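Local coordinates for protein diphosphomevalonate decarboxylase, putative (Trypanosoma brucei, PDB 2HKE) that probably catalyses the ATP-dependent decarboxylation of (R)-5-diphosphomevalonate to isopentenyl diphosphate, a step of the mevalonate pathway that leads to isoprenoids and sterols, at residues A[203-208]-A[256-261]; A[6-11]-A[119-124]. The protein carries 1 engineered substitution. All coordinates share one frame; numbering follows the deposited sequence.

Contact 1 of 2, residues A[203-208]-A[256-261]; sequences MQQSLK and ATTEPK
Residues 203-208 of helix 199-209 run past the loop that follows helix 237-256, and the two backbones come nearest at S206 and T258, whose CA atoms lie 5.0 Å apart. T257 is the first residue to leave helical geometry, and T258 turns its side chain toward the neighbouring helix. Two hydroxyls meet tip to tip here in a hydrogen bond, S206 OG to T258 OG1 at 2.7 Å. Each oxygen is anti to its own carbonyl carbon, and these buried hydroxyls are each gripped by a further partner, W20 NE1 for S206 OG and I254 O for T258 OG1. The other branch of T258, CG2, lies against the helix backbone, 3.7 Å from Q205 C, and obliquely across the Q205 chain, 3.8 Å from its CG. The contact thus joins helix 199-209 to the loop that leaves helix 237-256, within the C-terminal GHMP-type domain, and E259 N donates to T209 OG1 at the end of the same helix. Q205 reaches further along the loop: CG is anti to the backbone N (chi1 -162°), and a bend at chi2 (65°) brings the amide to the E259 carbonyl. Q205 NE2 donates to E259 O at 2.8 Å in a nearly straight bond (170°) lying in both the amide and carbonyl planes. Next to that carbonyl, P260 follows a cis peptide bond and sets its CD 3.7 Å from Q205 NE2.

Contact 2 of 2, residues A[6-11]-A[119-124]; sequences VTVEAP and YCAMSA
Van der Waals contacts, mostly between apolar side chains, make up this interface, with no hydrogen bond passing between strand 6-10 and helix 119-124. The tightest pairing of side chains is methyl to methyl, A10 CB to A121 CB at 3.7 Å. A10 CB also reaches the helix backbone, 3.6 Å from A121 N, and touches C120 CB at 4.0 Å, so one small side chain fits against two successive helix residues. V8, two residues back along the strand, packs against A121 and, one turn on, A124. Its CG1, anti to the backbone N (chi1 171°), meets A121 CB at 4.1 Å, and both of its methyls lie 4.0 Å from A124 CB. Helix 114-130 packs here on one face of the mixed sheet of the N-terminal domain, in the alpha/beta arrangement of the GHMP kinase fold. The axes approach to 7.0 Å, consistent with the small alanine side chains between them, and the short segments cross obliquely in a roughly antiparallel sense, at 149°. The polar interactions belong to the strand's other neighbours. Backbone hydrogen bonds tie V8 to T50 and A10 to S48 on strand 48-55, while T7 and E9 bond through their backbones to strand 369-371. E9, pointing away from the helix, forms a salt bridge through OE2 with R47.

The two contacts lie on opposite sides of the chain's centre, with their own centres about 32 Å apart and no atoms touching, and they share no helix or strand. Contact 2 is a buried joint between sheet and helix in the N-terminal part, made mostly of aliphatic groups without a polar bond across it. Contact 1 lies farther out, in the C-terminal domain, and pairs a helix with an irregular loop. Its chemistry follows that mixed setting: a hydroxyl pair is enclosed, whereas the amide bond to the loop is formed by a partly exposed glutamine beside exposed residues. Along the sequence they come in series, 6-11/119-124 closing before 203-208/256-261 opens.

Contact 1 of 2, residues A[203-208]-A[256-261]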
loop_
_atom_site.group_PDB
_atom_site.type_symbol
_atom_site.label_atom_id
_atom_site.label_comp_id
_atom_site.label_asym_id
_atom_site.label_seq_id
_atom_site.Cartn_x
_atom_site.Cartn_y
_atom_site.Cartn_z
ATOM N N MET A 203 -10.242 2.301 12.187
ATOM C CA MET A 203 -9.009 2.548 12.925
ATOM C C MET A 203 -9.276 3.442 14.130
ATOM O O MET A 203 -8.669 3.253 15.193
ATOM C CB MET A 203 -7.863 3.122 12.051
ATOM C CG MET A 203 -8.051 4.500 11.508
ATOM S SD MET A 203 -6.535 5.060 10.615
ATOM C CE MET A 203 -6.590 4.018 9.169
ATOM N N GLN A 204 -10.191 4.383 13.994
ATOM C CA GLN A 204 -10.514 5.218 15.155
ATOM C C GLN A 204 -11.363 4.402 16.171
ATOM O O GLN A 204 -11.244 4.596 17.361
ATOM C CB GLN A 204 -11.234 6.484 14.735
ATOM C CG GLN A 204 -10.354 7.404 13.841
ATOM C CD GLN A 204 -8.960 7.644 14.441
ATOM O OE1 GLN A 204 -8.001 6.938 14.115
ATOM N NE2 GLN A 204 -8.862 8.577 15.377
ATOM N N GLN A 205 -12.176 3.488 15.692
ATOM C CA GLN A 205 -12.925 2.631 16.612
ATOM C C GLN A 205 -11.958 1.764 17.404
ATOM O O GLN A 205 -12.092 1.586 18.604
ATOM C CB GLN A 205 -13.954 1.819 15.837
ATOM C CG GLN A 205 -15.069 1.241 16.704
ATOM C CD GLN A 205 -15.984 2.286 17.364
ATOM O OE1 GLN A 205 -15.988 3.481 16.995
ATOM N NE2 GLN A 205 -16.782 1.827 18.355
ATOM N N SER A 206 -10.917 1.247 16.744
ATOM C CA SER A 206 -9.849 0.510 17.458
ATOM C C SER A 206 -9.154 1.372 18.476
ATOM O O SER A 206 -8.896 0.954 19.556
ATOM C CB SER A 206 -8.804 -0.063 16.476
ATOM O OG SER A 206 -9.371 -1.006 15.600
ATOM N N LEU A 207 -8.838 2.606 18.129
ATOM C CA LEU A 207 -8.138 3.459 19.024
ATOM C C LEU A 207 -8.982 3.727 20.240
ATOM O O LEU A 207 -8.436 3.792 21.330
ATOM C CB LEU A 207 -7.764 4.777 18.348
ATOM C CG LEU A 207 -6.818 5.712 19.060
ATOM C CD1 LEU A 207 -5.473 5.071 19.467
ATOM C CD2 LEU A 207 -6.571 6.898 18.049
ATOM N N LYS A 208 -10.294 3.868 20.039
ATOM C CA LYS A 208 -11.243 4.116 21.133
ATOM C C LYS A 208 -11.458 2.899 22.052
ATOM O O LYS A 208 -11.656 3.071 23.252
ATOM C CB LYS A 208 -12.592 4.525 20.543
ATOM C CG LYS A 208 -13.623 5.094 21.526
ATOM C CD LYS A 208 -14.972 5.201 20.855
ATOM C CE LYS A 208 -16.017 5.907 21.743
ATOM N NZ LYS A 208 -17.319 6.090 20.998
ATOM N N ALA A 256 -9.876 -7.660 16.100
ATOM C CA ALA A 256 -10.726 -8.648 16.781
ATOM C C ALA A 256 -11.149 -8.180 18.178
ATOM O O ALA A 256 -12.165 -8.628 18.662
ATOM C CB ALA A 256 -9.983 -10.002 16.897
ATOM N N THR A 257 -10.368 -7.317 18.809
ATOM C CA THR A 257 -10.622 -6.783 20.146
ATOM C C THR A 257 -11.172 -5.340 20.135
ATOM O O THR A 257 -11.250 -4.662 21.174
ATOM C CB THR A 257 -9.360 -6.812 20.956
ATOM O OG1 THR A 257 -8.376 -5.999 20.334
ATOM C CG2 THR A 257 -8.804 -8.252 21.113
ATOM N N THR A 258 -11.532 -4.884 18.944
ATOM C CA THR A 258 -12.255 -3.632 18.765
ATOM C C THR A 258 -13.715 -3.913 19.081
ATOM O O THR A 258 -14.195 -5.036 18.906
ATOM C CB THR A 258 -12.056 -3.109 17.314
ATOM O OG1 THR A 258 -10.661 -2.828 17.126
ATOM C CG2 THR A 258 -12.858 -1.810 17.019
ATOM N N GLU A 259 -14.420 -2.873 19.532
ATOM C CA GLU A 259 -15.865 -2.988 19.840
ATOM C C GLU A 259 -16.677 -1.952 19.091
ATOM O O GLU A 259 -16.479 -0.754 19.287
ATOM C CB GLU A 259 -16.043 -2.840 21.346
ATOM C CG GLU A 259 -15.325 -3.919 22.083
ATOM C CD GLU A 259 -15.712 -4.045 23.523
ATOM O OE1 GLU A 259 -16.047 -3.008 24.146
ATOM O OE2 GLU A 259 -15.668 -5.197 24.037
ATOM N N PRO A 260 -17.559 -2.378 18.174
ATOM C CA PRO A 260 -17.840 -3.735 17.683
ATOM C C PRO A 260 -16.634 -4.334 16.965
ATOM O O PRO A 260 -15.799 -3.587 16.432
ATOM C CB PRO A 260 -18.946 -3.526 16.667
ATOM C CG PRO A 260 -19.447 -2.176 16.861
ATOM C CD PRO A 260 -18.400 -1.374 17.519
ATOM N N LYS A 261 -16.553 -5.665 16.972
ATOM C CA LYS A 261 -15.451 -6.382 16.344
ATOM C C LYS A 261 -15.372 -6.031 14.859
ATOM O O LYS A 261 -16.387 -5.856 14.169
ATOM C CB LYS A 261 -15.676 -7.874 16.489
ATOM C CG LYS A 261 -14.526 -8.769 16.195
ATOM C CD LYS A 261 -14.984 -10.246 16.369
ATOM C CE LYS A 261 -14.032 -11.240 15.674
ATOM N NZ LYS A 261 -14.339 -12.713 15.984
#

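Contact 2 of 2, residues A[6-11]-A[119-124]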
loop_
_atom_site.group_PDB
_atom_site.type_symbol
_atom_site.label_atom_id
_atom_site.label_comp_id
_atom_site.label_asym_id
_atom_site.label_seq_id
_atom_site.Cartn_x
_atom_site.Cartn_y
_atom_site.Cartn_z
ATOM N N VAL A 6 -0.355 17.992 -16.689
ATOM C CA VAL A 6 0.633 17.105 -16.093
ATOM C C VAL A 6 0.006 15.742 -15.852
ATOM O O VAL A 6 -1.136 15.670 -15.409
ATOM C CB VAL A 6 1.140 17.681 -14.743
ATOM C CG1 VAL A 6 2.057 16.698 -14.037
ATOM C CG2 VAL A 6 1.828 19.042 -14.960
ATOM N N THR A 7 0.759 14.692 -16.146
ATOM C CA THR A 7 0.310 13.309 -15.980
ATOM C C THR A 7 1.342 12.529 -15.187
ATOM O O THR A 7 2.548 12.594 -15.454
ATOM C CB THR A 7 0.056 12.595 -17.355
ATOM O OG1 THR A 7 -0.915 13.335 -18.078
ATOM C CG2 THR A 7 -0.484 11.166 -17.129
ATOM N N VAL A 8 0.854 11.784 -14.198
ATOM C CA VAL A 8 1.710 11.046 -13.258
ATOM C C VAL A 8 1.118 9.674 -13.076
ATOM O O VAL A 8 -0.104 9.530 -13.048
ATOM C CB VAL A 8 1.704 11.724 -11.852
ATOM C CG1 VAL A 8 2.399 10.859 -10.815
ATOM C CG2 VAL A 8 2.353 13.107 -11.936
ATOM N N GLU A 9 1.984 8.679 -12.927
ATOM C CA GLU A 9 1.581 7.377 -12.474
ATOM C C GLU A 9 2.218 7.137 -11.103
ATOM O O GLU A 9 3.376 7.479 -10.877
ATOM C CB GLU A 9 2.004 6.305 -13.463
ATOM C CG GLU A 9 1.085 6.282 -14.725
ATOM C CD GLU A 9 1.424 5.149 -15.696
ATOM O OE1 GLU A 9 2.569 4.622 -15.619
ATOM O OE2 GLU A 9 0.527 4.798 -16.528
ATOM N N ALA A 10 1.433 6.573 -10.192
ATOM C CA ALA A 10 1.966 6.173 -8.896
ATOM C C ALA A 10 1.643 4.714 -8.577
ATOM O O ALA A 10 0.546 4.217 -8.889
ATOM C CB ALA A 10 1.447 7.097 -7.800
ATOM N N PRO A 11 2.545 4.040 -7.845
ATOM C CA PRO A 11 2.344 2.646 -7.432
ATOM C C PRO A 11 1.646 2.526 -6.076
ATOM O O PRO A 11 1.646 3.487 -5.294
ATOM C CB PRO A 11 3.771 2.183 -7.252
ATOM C CG PRO A 11 4.439 3.365 -6.611
ATOM C CD PRO A 11 3.821 4.571 -7.333
ATOM N N TYR A 119 -4.226 8.929 -4.687
ATOM C CA TYR A 119 -3.966 10.202 -4.052
ATOM C C TYR A 119 -2.518 10.630 -4.227
ATOM O O TYR A 119 -2.231 11.833 -4.344
ATOM C CB TYR A 119 -4.317 10.125 -2.568
ATOM C CG TYR A 119 -5.808 10.223 -2.363
ATOM C CD1 TYR A 119 -6.480 11.371 -2.711
ATOM C CD2 TYR A 119 -6.535 9.183 -1.780
ATOM C CE1 TYR A 119 -7.840 11.514 -2.486
ATOM C CE2 TYR A 119 -7.932 9.307 -1.575
ATOM C CZ TYR A 119 -8.546 10.486 -1.941
ATOM O OH TYR A 119 -9.892 10.707 -1.776
ATOM N N CYS A 120 -1.611 9.669 -4.222
ATOM C CA CYS A 120 -0.198 10.010 -4.475
ATOM C C CYS A 120 -0.029 10.551 -5.902
ATOM O O CYS A 120 0.601 11.582 -6.110
ATOM C CB CYS A 120 0.671 8.830 -4.252
ATOM S SG CYS A 120 2.421 9.219 -4.297
ATOM N N ALA A 121 -0.586 9.862 -6.888
ATOM C CA ALA A 121 -0.465 10.338 -8.275
ATOM C C ALA A 121 -1.103 11.725 -8.424
ATOM O O ALA A 121 -0.555 12.605 -9.109
ATOM C CB ALA A 121 -1.092 9.318 -9.222
ATOM N N MET A 122 -2.256 11.938 -7.797
ATOM C CA MET A 122 -2.923 13.240 -7.870
ATOM C C MET A 122 -2.115 14.345 -7.187
ATOM O O MET A 122 -2.007 15.470 -7.690
ATOM C CB MET A 122 -4.306 13.135 -7.244
ATOM C CG MET A 122 -5.133 14.347 -7.423
ATOM S SD MET A 122 -6.700 14.240 -6.572
ATOM C CE MET A 122 -7.338 12.662 -7.140
ATOM N N SER A 123 -1.605 14.042 -6.001
ATOM C CA SER A 123 -0.694 14.975 -5.285
ATOM C C SER A 123 0.468 15.434 -6.175
ATOM O O SER A 123 0.714 16.640 -6.339
ATOM C CB SER A 123 -0.080 14.322 -4.020
ATOM O OG SER A 123 0.957 15.159 -3.526
ATOM N N ALA A 124 1.167 14.479 -6.767
ATOM C CA ALA A 124 2.345 14.804 -7.580
ATOM C C ALA A 124 1.977 15.613 -8.834
ATOM O O ALA A 124 2.666 16.557 -9.161
ATOM C CB ALA A 124 3.119 13.540 -7.988
#